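Local structure of DNA ligase (Archaeoglobus fulgidus, 3GDE) at residues G67-A72 with G92-V97; S77-S82 with I102-M107; S239-M244 with D380-V385; V267-R272 with P282-E287. The protein is an ATP-dependent ligase that probably seals nicks in double-stranded DNA during replication, recombination and repair, through an AMP-lysine intermediate. All coordinates share one frame; numbering follows the deposited sequence.

Contact 1 of 4, residues G67-A72 with G92-V97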
loop_
_atom_site.group_PDB
_atom_site.type_symbol
_atom_site.label_atom_id
_atom_site.label_comp_id
_atom_site.label_asym_id
_atom_site.label_seq_id
_atom_site.Cartn_x
_atom_site.Cartn_y
_atom_site.Cartn_z
ATOM N N GLY A 67 16.728 -9.446 -9.968
ATOM C CA GLY A 67 18.120 -9.722 -10.321
ATOM C C GLY A 67 18.806 -10.685 -9.360
ATOM O O GLY A 67 19.576 -11.544 -9.790
ATOM N N LEU A 68 18.532 -10.539 -8.061
ATOM C CA LEU A 68 19.012 -11.488 -7.050
ATOM C C LEU A 68 18.423 -12.873 -7.241
ATOM O O LEU A 68 19.119 -13.873 -7.047
ATOM C CB LEU A 68 18.714 -10.989 -5.628
ATOM C CG LEU A 68 19.721 -10.038 -4.992
ATOM C CD1 LEU A 68 19.877 -8.771 -5.815
ATOM C CD2 LEU A 68 19.306 -9.709 -3.575
ATOM N N LEU A 69 17.150 -12.933 -7.622
ATOM C CA LEU A 69 16.488 -14.204 -7.933
ATOM C C LEU A 69 17.133 -14.923 -9.120
ATOM O O LEU A 69 17.344 -16.142 -9.074
ATOM C CB LEU A 69 14.987 -13.996 -8.183
ATOM C CG LEU A 69 13.984 -14.271 -7.061
ATOM C CD1 LEU A 69 14.556 -13.946 -5.686
ATOM C CD2 LEU A 69 12.692 -13.512 -7.287
ATOM N N TYR A 70 17.438 -14.166 -10.176
ATOM C CA TYR A 70 18.129 -14.703 -11.345
ATOM C C TYR A 70 19.462 -15.378 -11.000
ATOM O O TYR A 70 19.706 -16.512 -11.406
ATOM C CB TYR A 70 18.344 -13.618 -12.404
ATOM C CG TYR A 70 17.134 -13.353 -13.276
ATOM C CD1 TYR A 70 16.579 -12.074 -13.360
ATOM C CD2 TYR A 70 16.544 -14.378 -14.008
ATOM C CE1 TYR A 70 15.465 -11.824 -14.154
ATOM C CE2 TYR A 70 15.436 -14.143 -14.801
ATOM C CZ TYR A 70 14.905 -12.863 -14.874
ATOM O OH TYR A 70 13.813 -12.637 -15.668
ATOM N N GLU A 71 20.308 -14.680 -10.254
ATOM C CA GLU A 71 21.600 -15.214 -9.833
ATOM C C GLU A 71 21.474 -16.494 -8.996
ATOM O O GLU A 71 22.250 -17.436 -9.194
ATOM C CB GLU A 71 22.394 -14.167 -9.053
ATOM C CG GLU A 71 22.503 -12.797 -9.726
ATOM C CD GLU A 71 23.651 -12.703 -10.720
ATOM O OE1 GLU A 71 23.553 -13.288 -11.824
ATOM O OE2 GLU A 71 24.648 -12.019 -10.404
ATOM N N ALA A 72 20.505 -16.529 -8.076
ATOM C CA ALA A 72 20.265 -17.718 -7.253
ATOM C C ALA A 72 19.807 -18.890 -8.110
ATOM O O ALA A 72 20.267 -20.015 -7.931
ATOM C CB ALA A 72 19.251 -17.428 -6.147
ATOM N N GLY A 92 5.951 -16.489 -18.782
ATOM C CA GLY A 92 5.165 -15.336 -18.326
ATOM C C GLY A 92 5.205 -15.103 -16.817
ATOM O O GLY A 92 4.539 -14.204 -16.304
ATOM N N ASP A 93 6.003 -15.903 -16.111
ATOM C CA ASP A 93 6.070 -15.853 -14.655
ATOM C C ASP A 93 7.374 -16.472 -14.188
ATOM O O ASP A 93 7.727 -17.557 -14.633
ATOM C CB ASP A 93 4.884 -16.616 -14.049
ATOM C CG ASP A 93 4.853 -16.536 -12.547
ATOM O OD1 ASP A 93 4.434 -15.489 -12.014
ATOM O OD2 ASP A 93 5.255 -17.517 -11.889
ATOM N N LEU A 94 8.086 -15.786 -13.292
ATOM C CA LEU A 94 9.338 -16.314 -12.764
ATOM C C LEU A 94 9.111 -17.523 -11.851
ATOM O O LEU A 94 9.989 -18.389 -11.748
ATOM C CB LEU A 94 10.162 -15.236 -12.051
ATOM C CG LEU A 94 11.653 -15.534 -11.822
ATOM C CD1 LEU A 94 12.455 -15.689 -13.133
ATOM C CD2 LEU A 94 12.276 -14.465 -10.957
ATOM N N GLY A 95 7.942 -17.575 -11.202
ATOM C CA GLY A 95 7.556 -18.712 -10.367
ATOM C C GLY A 95 7.536 -19.999 -11.174
ATOM O O GLY A 95 8.118 -21.003 -10.760
ATOM N N LEU A 96 6.887 -19.957 -12.339
ATOM C CA LEU A 96 6.803 -21.113 -13.227
ATOM C C LEU A 96 8.162 -21.504 -13.806
ATOM O O LEU A 96 8.412 -22.676 -14.086
ATOM C CB LEU A 96 5.788 -20.867 -14.349
ATOM C CG LEU A 96 4.318 -20.692 -13.942
ATOM C CD1 LEU A 96 3.466 -20.315 -15.146
ATOM C CD2 LEU A 96 3.763 -21.946 -13.261
ATOM N N VAL A 97 9.038 -20.519 -13.971
ATOM C CA VAL A 97 10.402 -20.775 -14.400
ATOM C C VAL A 97 11.202 -21.466 -13.295
ATOM O O VAL A 97 11.903 -22.446 -13.559
ATOM C CB VAL A 97 11.121 -19.484 -14.851
ATOM C CG1 VAL A 97 12.600 -19.758 -15.143
ATOM C CG2 VAL A 97 10.432 -18.903 -16.076
#

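Contact 2 of 4, residues S77-S82 with I102-M107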
loop_
_atom_site.group_PDB
_atom_site.type_symbol
_atom_site.label_atom_id
_atom_site.label_comp_id
_atom_site.label_asym_id
_atom_site.label_seq_id
_atom_site.Cartn_x
_atom_site.Cartn_y
_atom_site.Cartn_z
ATOM N N SER A 77 20.604 -24.199 -10.784
ATOM C CA SER A 77 20.223 -24.936 -11.991
ATOM C C SER A 77 21.380 -25.125 -12.958
ATOM O O SER A 77 21.341 -26.012 -13.821
ATOM C CB SER A 77 19.090 -24.216 -12.715
ATOM O OG SER A 77 19.537 -22.971 -13.229
ATOM N N GLY A 78 22.393 -24.277 -12.828
ATOM C CA GLY A 78 23.513 -24.281 -13.756
ATOM C C GLY A 78 23.245 -23.518 -15.044
ATOM O O GLY A 78 24.190 -23.168 -15.750
ATOM N N VAL A 79 21.969 -23.261 -15.355
ATOM C CA VAL A 79 21.614 -22.561 -16.595
ATOM C C VAL A 79 21.931 -21.066 -16.489
ATOM O O VAL A 79 21.738 -20.450 -15.432
ATOM C CB VAL A 79 20.144 -22.826 -17.089
ATOM C CG1 VAL A 79 19.545 -24.084 -16.456
ATOM C CG2 VAL A 79 19.252 -21.644 -16.858
ATOM N N LYS A 80 22.445 -20.490 -17.576
ATOM C CA LYS A 80 22.896 -19.099 -17.527
ATOM C C LYS A 80 21.730 -18.129 -17.472
ATOM O O LYS A 80 20.628 -18.445 -17.923
ATOM C CB LYS A 80 23.854 -18.768 -18.677
ATOM C CG LYS A 80 25.168 -19.563 -18.661
ATOM C CD LYS A 80 26.170 -19.100 -17.558
ATOM C CE LYS A 80 26.057 -19.896 -16.235
ATOM N NZ LYS A 80 26.245 -21.374 -16.398
ATOM N N ARG A 81 21.985 -16.952 -16.915
ATOM C CA ARG A 81 20.940 -15.960 -16.659
ATOM C C ARG A 81 20.164 -15.561 -17.921
ATOM O O ARG A 81 18.943 -15.411 -17.869
ATOM C CB ARG A 81 21.523 -14.731 -15.958
ATOM C CG ARG A 81 20.459 -13.751 -15.495
ATOM C CD ARG A 81 21.025 -12.660 -14.623
ATOM N NE ARG A 81 20.100 -11.537 -14.605
ATOM C CZ ARG A 81 20.233 -10.450 -13.854
ATOM N NH1 ARG A 81 21.265 -10.327 -13.028
ATOM N NH2 ARG A 81 19.315 -9.488 -13.924
ATOM N N SER A 82 20.872 -15.414 -19.043
ATOM C CA SER A 82 20.249 -15.067 -20.333
ATOM C C SER A 82 19.167 -16.068 -20.746
ATOM O O SER A 82 18.120 -15.676 -21.251
ATOM C CB SER A 82 21.305 -14.921 -21.442
ATOM O OG SER A 82 21.965 -16.155 -21.694
ATOM N N ILE A 102 13.985 -26.269 -11.055
ATOM C CA ILE A 102 14.152 -27.216 -9.957
ATOM C C ILE A 102 13.670 -28.626 -10.343
ATOM O O ILE A 102 14.279 -29.621 -9.951
ATOM C CB ILE A 102 13.517 -26.698 -8.632
ATOM C CG1 ILE A 102 14.508 -25.809 -7.867
ATOM C CG2 ILE A 102 13.139 -27.857 -7.710
ATOM C CD1 ILE A 102 14.760 -24.445 -8.440
ATOM N N LYS A 103 12.605 -28.699 -11.138
ATOM C CA LYS A 103 12.115 -29.967 -11.666
ATOM C C LYS A 103 13.210 -30.680 -12.456
ATOM O O LYS A 103 13.440 -31.871 -12.268
ATOM C CB LYS A 103 10.876 -29.754 -12.536
ATOM C CG LYS A 103 10.197 -31.045 -12.970
ATOM C CD LYS A 103 9.062 -30.767 -13.935
ATOM C CE LYS A 103 8.676 -32.018 -14.726
ATOM N NZ LYS A 103 7.699 -31.721 -15.819
ATOM N N LYS A 104 13.883 -29.931 -13.326
ATOM C CA LYS A 104 15.014 -30.422 -14.111
ATOM C C LYS A 104 16.213 -30.802 -13.229
ATOM O O LYS A 104 16.872 -31.811 -13.480
ATOM C CB LYS A 104 15.394 -29.367 -15.162
ATOM C CG LYS A 104 16.869 -29.295 -15.565
ATOM C CD LYS A 104 17.325 -27.828 -15.705
ATOM C CE LYS A 104 17.921 -27.274 -14.398
ATOM N NZ LYS A 104 19.305 -27.812 -14.110
ATOM N N LYS A 105 16.471 -30.012 -12.191
ATOM C CA LYS A 105 17.642 -30.204 -11.332
ATOM C C LYS A 105 17.566 -31.408 -10.389
ATOM O O LYS A 105 18.566 -32.084 -10.172
ATOM C CB LYS A 105 17.955 -28.933 -10.532
ATOM C CG LYS A 105 19.318 -28.947 -9.855
ATOM C CD LYS A 105 20.446 -29.041 -10.881
ATOM C CE LYS A 105 21.799 -29.161 -10.198
ATOM N NZ LYS A 105 22.861 -28.392 -10.922
ATOM N N LYS A 106 16.400 -31.667 -9.811
ATOM C CA LYS A 106 16.270 -32.831 -8.945
ATOM C C LYS A 106 16.152 -34.129 -9.752
ATOM O O LYS A 106 16.519 -35.197 -9.272
ATOM C CB LYS A 106 15.115 -32.690 -7.948
ATOM C CG LYS A 106 15.354 -33.509 -6.670
ATOM C CD LYS A 106 14.099 -34.231 -6.242
ATOM C CE LYS A 106 14.386 -35.691 -5.901
ATOM N NZ LYS A 106 14.360 -36.565 -7.111
ATOM N N MET A 107 15.640 -34.029 -10.976
ATOM C CA MET A 107 15.687 -35.138 -11.919
ATOM C C MET A 107 17.146 -35.525 -12.200
ATOM O O MET A 107 17.482 -36.706 -12.269
ATOM C CB MET A 107 14.966 -34.761 -13.217
ATOM C CG MET A 107 14.955 -35.845 -14.293
ATOM S SD MET A 107 14.148 -37.385 -13.795
ATOM C CE MET A 107 12.467 -36.851 -13.413
#

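Contact 3 of 4, residues S239-M244 with D380-V385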
loop_
_atom_site.group_PDB
_atom_site.type_symbol
_atom_site.label_atom_id
_atom_site.label_comp_id
_atom_site.label_asym_id
_atom_site.label_seq_id
_atom_site.Cartn_x
_atom_site.Cartn_y
_atom_site.Cartn_z
ATOM N N SER A 239 -23.754 21.563 -1.699
ATOM C CA SER A 239 -24.407 20.259 -1.581
ATOM C C SER A 239 -23.886 19.505 -0.364
ATOM O O SER A 239 -24.643 18.812 0.324
ATOM C CB SER A 239 -24.186 19.427 -2.836
ATOM O OG SER A 239 -22.803 19.291 -3.110
ATOM N N ALA A 240 -22.586 19.641 -0.111
ATOM C CA ALA A 240 -21.956 19.059 1.069
ATOM C C ALA A 240 -22.486 19.717 2.344
ATOM O O ALA A 240 -22.892 19.030 3.287
ATOM C CB ALA A 240 -20.439 19.199 0.982
ATOM N N VAL A 241 -22.509 21.049 2.354
ATOM C CA VAL A 241 -22.892 21.809 3.548
ATOM C C VAL A 241 -24.417 21.904 3.736
ATOM O O VAL A 241 -24.903 22.674 4.571
ATOM C CB VAL A 241 -22.184 23.208 3.596
ATOM C CG1 VAL A 241 -22.805 24.173 2.610
ATOM C CG2 VAL A 241 -22.201 23.791 5.007
ATOM N N ARG A 242 -25.161 21.106 2.968
ATOM C CA ARG A 242 -26.600 20.962 3.179
ATOM C C ARG A 242 -27.001 19.536 3.580
ATOM O O ARG A 242 -27.986 19.351 4.312
ATOM C CB ARG A 242 -27.415 21.475 1.981
ATOM C CG ARG A 242 -27.438 20.580 0.752
ATOM C CD ARG A 242 -28.497 21.061 -0.239
ATOM N NE ARG A 242 -28.611 20.171 -1.396
ATOM C CZ ARG A 242 -28.150 20.449 -2.616
ATOM N NH1 ARG A 242 -27.548 21.607 -2.868
ATOM N NH2 ARG A 242 -28.301 19.563 -3.594
ATOM N N GLU A 243 -26.244 18.537 3.110
ATOM C CA GLU A 243 -26.410 17.162 3.591
ATOM C C GLU A 243 -26.142 17.144 5.098
ATOM O O GLU A 243 -26.974 16.682 5.879
ATOM C CB GLU A 243 -25.501 16.172 2.849
ATOM C CG GLU A 243 -25.646 14.730 3.355
ATOM C CD GLU A 243 -24.957 13.684 2.482
ATOM O OE1 GLU A 243 -25.410 12.514 2.509
ATOM O OE2 GLU A 243 -23.969 14.019 1.781
ATOM N N MET A 244 -24.977 17.651 5.490
ATOM C CA MET A 244 -24.742 18.051 6.868
ATOM C C MET A 244 -25.351 19.436 6.985
ATOM O O MET A 244 -25.111 20.290 6.131
ATOM C CB MET A 244 -23.250 18.131 7.168
ATOM C CG MET A 244 -22.467 16.890 6.803
ATOM S SD MET A 244 -20.703 17.229 6.812
ATOM C CE MET A 244 -20.079 15.758 6.000
ATOM N N ASP A 380 -23.423 26.618 9.553
ATOM C CA ASP A 380 -24.449 26.198 8.601
ATOM C C ASP A 380 -24.513 27.157 7.410
ATOM O O ASP A 380 -25.343 26.996 6.514
ATOM C CB ASP A 380 -25.829 26.036 9.273
ATOM C CG ASP A 380 -26.334 27.317 9.970
ATOM O OD1 ASP A 380 -27.298 27.202 10.771
ATOM O OD2 ASP A 380 -25.796 28.427 9.733
ATOM N N SER A 381 -23.618 28.144 7.406
ATOM C CA SER A 381 -23.600 29.189 6.380
ATOM C C SER A 381 -22.731 28.817 5.173
ATOM O O SER A 381 -21.513 28.680 5.299
ATOM C CB SER A 381 -23.114 30.509 6.995
ATOM O OG SER A 381 -23.180 31.578 6.066
ATOM N N VAL A 382 -23.366 28.661 4.011
ATOM C CA VAL A 382 -22.653 28.408 2.745
ATOM C C VAL A 382 -21.631 29.514 2.433
ATOM O O VAL A 382 -20.575 29.245 1.854
ATOM C CB VAL A 382 -23.634 28.192 1.544
ATOM C CG1 VAL A 382 -22.894 28.151 0.210
ATOM C CG2 VAL A 382 -24.427 26.914 1.716
ATOM N N ASP A 383 -21.946 30.744 2.837
ATOM C CA ASP A 383 -21.076 31.899 2.603
ATOM C C ASP A 383 -19.825 31.869 3.463
ATOM O O ASP A 383 -18.749 32.293 3.020
ATOM C CB ASP A 383 -21.839 33.209 2.836
ATOM C CG ASP A 383 -22.858 33.506 1.741
ATOM O OD1 ASP A 383 -23.572 34.526 1.855
ATOM O OD2 ASP A 383 -22.949 32.732 0.766
ATOM N N GLU A 384 -19.973 31.383 4.695
ATOM C CA GLU A 384 -18.836 31.237 5.607
ATOM C C GLU A 384 -17.841 30.174 5.123
ATOM O O GLU A 384 -16.628 30.395 5.149
ATOM C CB GLU A 384 -19.302 30.937 7.037
ATOM C CG GLU A 384 -19.619 32.177 7.866
ATOM C CD GLU A 384 -19.518 31.929 9.371
ATOM O OE1 GLU A 384 -19.567 30.749 9.797
ATOM O OE2 GLU A 384 -19.391 32.919 10.135
ATOM N N VAL A 385 -18.361 29.037 4.667
ATOM C CA VAL A 385 -17.507 27.967 4.143
ATOM C C VAL A 385 -16.855 28.335 2.806
ATOM O O VAL A 385 -15.711 27.954 2.559
ATOM C CB VAL A 385 -18.201 26.555 4.155
ATOM C CG1 VAL A 385 -19.678 26.654 3.873
ATOM C CG2 VAL A 385 -17.508 25.558 3.207
#

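Contact 4 of 4, residues V267-R272 with P282-E287. With PO4 (phosphate ion), chain B.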
loop_
_atom_site.group_PDB
_atom_site.type_symbol
_atom_site.label_atom_id
_atom_site.label_comp_id
_atom_site.label_asym_id
_atom_site.label_seq_id
_atom_site.Cartn_x
_atom_site.Cartn_y
_atom_site.Cartn_z
ATOM N N VAL A 267 9.087 8.878 19.074
ATOM C CA VAL A 267 8.093 9.254 18.083
ATOM C C VAL A 267 8.181 8.261 16.929
ATOM O O VAL A 267 9.281 7.882 16.520
ATOM C CB VAL A 267 8.369 10.688 17.535
ATOM C CG1 VAL A 267 7.417 11.058 16.393
ATOM C CG2 VAL A 267 8.289 11.728 18.651
ATOM N N THR A 268 7.028 7.809 16.443
ATOM C CA THR A 268 6.932 7.212 15.107
ATOM C C THR A 268 5.967 8.017 14.243
ATOM O O THR A 268 4.934 8.506 14.724
ATOM C CB THR A 268 6.479 5.733 15.111
ATOM O OG1 THR A 268 5.336 5.584 15.952
ATOM C CG2 THR A 268 7.604 4.798 15.573
ATOM N N ILE A 269 6.319 8.153 12.970
ATOM C CA ILE A 269 5.480 8.844 11.992
ATOM C C ILE A 269 5.199 7.900 10.828
ATOM O O ILE A 269 6.121 7.334 10.231
ATOM C CB ILE A 269 6.144 10.156 11.476
ATOM C CG1 ILE A 269 6.533 11.073 12.646
ATOM C CG2 ILE A 269 5.221 10.893 10.476
ATOM C CD1 ILE A 269 7.361 12.280 12.240
ATOM N N TYR A 270 3.919 7.721 10.532
ATOM C CA TYR A 270 3.482 6.924 9.397
ATOM C C TYR A 270 2.857 7.799 8.319
ATOM O O TYR A 270 2.155 8.769 8.619
ATOM C CB TYR A 270 2.490 5.851 9.847
ATOM C CG TYR A 270 3.100 4.863 10.800
ATOM C CD1 TYR A 270 3.870 3.803 10.330
ATOM C CD2 TYR A 270 2.921 4.993 12.176
ATOM C CE1 TYR A 270 4.456 2.894 11.210
ATOM C CE2 TYR A 270 3.495 4.092 13.065
ATOM C CZ TYR A 270 4.260 3.039 12.570
ATOM O OH TYR A 270 4.827 2.134 13.437
ATOM N N SER A 271 3.123 7.455 7.067
ATOM C CA SER A 271 2.550 8.170 5.936
ATOM C C SER A 271 1.121 7.686 5.635
ATOM O O SER A 271 0.561 6.865 6.368
ATOM C CB SER A 271 3.452 8.005 4.717
ATOM O OG SER A 271 3.471 6.650 4.294
ATOM N N ARG A 272 0.532 8.220 4.567
ATOM C CA ARG A 272 -0.829 7.879 4.131
ATOM C C ARG A 272 -0.975 6.382 3.886
ATOM O O ARG A 272 -2.000 5.801 4.229
ATOM C CB ARG A 272 -1.199 8.727 2.886
ATOM C CG ARG A 272 -2.313 8.252 1.943
ATOM C CD ARG A 272 -3.739 8.322 2.492
ATOM N NE ARG A 272 -4.160 6.959 2.760
ATOM C CZ ARG A 272 -5.036 6.250 2.056
ATOM N NH1 ARG A 272 -5.702 6.762 1.030
ATOM N NH2 ARG A 272 -5.264 5.006 2.430
ATOM N N PRO A 282 13.547 14.022 11.013
ATOM C CA PRO A 282 14.080 14.452 12.314
ATOM C C PRO A 282 13.575 15.831 12.743
ATOM O O PRO A 282 13.314 16.048 13.937
ATOM C CB PRO A 282 15.599 14.472 12.091
ATOM C CG PRO A 282 15.784 14.500 10.614
ATOM C CD PRO A 282 14.634 13.723 10.062
ATOM N N ASP A 283 13.410 16.739 11.779
ATOM C CA ASP A 283 12.909 18.083 12.059
ATOM C C ASP A 283 11.510 18.091 12.678
ATOM O O ASP A 283 11.271 18.766 13.685
ATOM C CB ASP A 283 12.973 18.977 10.812
ATOM C CG ASP A 283 12.302 18.358 9.581
ATOM O OD1 ASP A 283 11.888 19.132 8.692
ATOM O OD2 ASP A 283 12.198 17.117 9.482
ATOM N N ILE A 284 10.590 17.339 12.072
ATOM C CA ILE A 284 9.222 17.236 12.582
ATOM C C ILE A 284 9.192 16.440 13.894
ATOM O O ILE A 284 8.507 16.827 14.836
ATOM C CB ILE A 284 8.244 16.656 11.505
ATOM C CG1 ILE A 284 8.117 17.614 10.304
ATOM C CG2 ILE A 284 6.872 16.337 12.098
ATOM C CD1 ILE A 284 7.683 19.067 10.645
ATOM N N VAL A 285 9.947 15.346 13.948
ATOM C CA VAL A 285 10.092 14.547 15.177
ATOM C C VAL A 285 10.459 15.417 16.398
ATOM O O VAL A 285 9.776 15.363 17.430
ATOM C CB VAL A 285 11.086 13.354 14.971
ATOM C CG1 VAL A 285 11.509 12.723 16.292
ATOM C CG2 VAL A 285 10.454 12.303 14.078
ATOM N N GLU A 286 11.510 16.230 16.266
ATOM C CA GLU A 286 11.945 17.116 17.355
ATOM C C GLU A 286 10.870 18.116 17.765
ATOM O O GLU A 286 10.661 18.336 18.963
ATOM C CB GLU A 286 13.250 17.847 17.017
ATOM C CG GLU A 286 14.505 16.991 17.127
ATOM C CD GLU A 286 14.759 16.421 18.529
ATOM O OE1 GLU A 286 15.458 15.385 18.619
ATOM O OE2 GLU A 286 14.282 16.991 19.538
ATOM N N GLU A 287 10.176 18.695 16.779
ATOM C CA GLU A 287 9.109 19.673 17.038
ATOM C C GLU A 287 7.929 19.057 17.771
ATOM O O GLU A 287 7.270 19.725 18.563
ATOM C CB GLU A 287 8.618 20.315 15.739
ATOM C CG GLU A 287 9.680 21.066 14.976
ATOM C CD GLU A 287 10.035 22.411 15.592
ATOM O OE1 GLU A 287 9.187 22.995 16.313
ATOM O OE2 GLU A 287 11.164 22.885 15.335
HETATM P P PO4 B . -7.066 9.762 -0.364
HETATM O O1 PO4 B . -6.040 10.004 0.726
HETATM O O2 PO4 B . -8.386 10.284 0.137
HETATM O O3 PO4 B . -6.693 10.502 -1.629
HETATM O O4 PO4 B . -7.151 8.287 -0.640
#

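Contact 1 of 4, residues G67-A72 with G92-V97
L94, in the first turn of helix 94-108, sends its two methyl groups to two neighbouring residues of helix 66-77, L69 and Y70. This is a helix-to-helix packing contact in the helical N-terminal region of the ligase, away from the nucleotide site.

The apolar part rests on the forked end of L94. Its CG lies anti to the backbone N (chi1 -162°), which carries the fork out to the other helix. One branch meets an aliphatic chain: L94 CD2 lies 3.8 Å from L69 CD2 and 3.9 Å from L69 CB. The other branch meets the tyrosine, with L94 CD1 3.7 Å from Y70 CE2 and 4.1 Å from Y70 CZ. The methyl comes to the ring at a slant, and the side chains of L69 and Y70 both meet that of L94 at an oblique angle. Replaced by an alanine, L94 would lose both methyl branches, which would probably open a gap between L69 and the phenol ring of Y70 and leave the ring freer to shift. Around these three, L163 touches both L69 and L94, while I84 and I88 of helix 81-91 lie against Y70.

The polar part centres on D93. G92, with positive phi, is the first residue past the preceding helix, and D93 is the N-cap of the next one. The carboxylate of D93 forms a salt bridge through OD2 to R160 of helix 152-162, so one oxygen serves both the helix start and a neighbouring helix. The capping bond runs from L96 N to D93 OD2 at 3.0 Å, N-H...O angle 143°, on the anti lone pair of that oxygen.

Contact 2 of 4, residues S77-S82 with I102-M107
The peptide carbonyl of S77 accepts from the ammonium group of K104: K104 NZ lies in the carbonyl plane, on a lone pair of the oxygen, 2.7 Å from S77 O with a C=O...N angle of 125°. The next peptide group is approached differently. K80 NZ reaches back to G78 O at 2.8 Å, but sits 28° out of that carbonyl's plane.

The lysine gets to S77 by folding up. Bends at chi2, chi3 and chi4 bring the end of the K104 chain round, so that its CE also packs on the serine, 3.7 Å from S77 CB. V79 flanks the same methylene, with V79 CG1 4.1 Å from K104 CE; these two side chains run alongside each other head to tail.

What the lysines meet here is the C-terminal end of helix 66-77, in the helical N-terminal region, where the last carbonyls have run out of backbone partners one turn further on. K105 approaches as well, its NZ bonding weakly to V76 O, and the two ammonium groups would be expected to offset the negative pole of the helix. G78 then leaves the helix with positive phi, a conformation that calls for glycine.

The side chain of S77 bridges the helix exit. S77 OG accepts from V79 N at 3.2 Å, making an ST turn, and is also hydrogen-bonded to L73 O one turn back in the helix. The chain passes on to K80, the N-cap residue of helix 81-91.

Contact 3 of 4, residues S239-M244 with D380-V385
V241, near the end of helix 237-243, packs on V382 and V385 in the first turn of helix 382-394, bringing together two helices of the ligase's adenylation domain. Along 239-244, S239 comes first: its CB points away from the other helix, and its OG is hydrogen-bonded to S236 O, just before the helix. A240 touches I402 and L419 of strands 399-403 and 419-422.

V241 carries the whole contact. CG1 sits between the backbone N and the carbonyl carbon (chi1 75°), the crowded position for a valine branch, while CG2 lies anti to the N; this sets CG1 against V382 and CG2 against V385, with CG1 also near V385 CG1. V241 CG1 lies 3.3 Å from V382 CG2, closer than van der Waals contact normally allows, so the exact spacing is doubtful. The second methyl has more room: V241 CG2 is 4.0 Å from V385 CG1.

R242 turns its end away and lays one guanidinium face over the backbone of its own helix, with S239 CA 3.6 Å above the plane and towards the rim. M244 leaves the helix and packs on L419 and on I402; V385 touches I402 too.

Across the contact, helix 382-394 starts from S381, its N-cap: S381 OG accepts from E384 N in a weak, long bond of 3.5 Å, angle 153°.

Contact 4 of 4, residues V267-R272 with P282-E287
R272 NH1 reaches the phosphate ion with its closest approach to PO4 O4, 2.7 Å, the oxygen lying at the guanidinium edge and near its plane. The same nitrogen makes a weak hydrogen bond of 3.3 Å to PO4 O1. The ion, probably from the crystallisation liquor, is also held by K420 NZ and R414 NH1. All three residues are predicted to bind ATP, so this cationic pocket is consistent with a nucleotide-phosphate site. With an alanine in place of R272 the guanidinium edge is gone, and O4 and O1 are likely to be held less firmly.

Back along the chain, strand 268-271 pairs antiparallel with strand 256-262 in the adenylation domain, and helix 282-291 covers it. V267 and I269, two residues apart, both point at that helix, whereas T268 between them points away. I269 puts its tip against two helix side chains: I269 CD1 is 3.6 Å from V285 CG2 and 4.1 Å from I284 CG2. CG1 of I269, anti to the carbonyl carbon (chi1 -54°), leads there. V285 CG1 lies 3.9 Å from V267 CB, and V285 CG2 too comes near V267.

Overall arrangement
Contacts 1 and 2 are neighbours in the N-terminal region, their centres 11 Å apart: both use helix 94-108, and R81 of contact 2 packs on contact 1, its NE 3.5 Å from Y70 CB. Contacts 3 and 4 belong to the adenylation domain, with centres 34 Å apart and nearest atoms about 18 Å apart; in sequence, contact 4 falls between the two segments of contact 3. Contact 4 contributes R272 to the phosphate site, while in contact 3 the side chain of V385 is about 11 Å from that of K252, the predicted AMP-lysine. Contact 1 lies far from both, its centre 38 Å from that of contact 4 and 56 Å from that of contact 3.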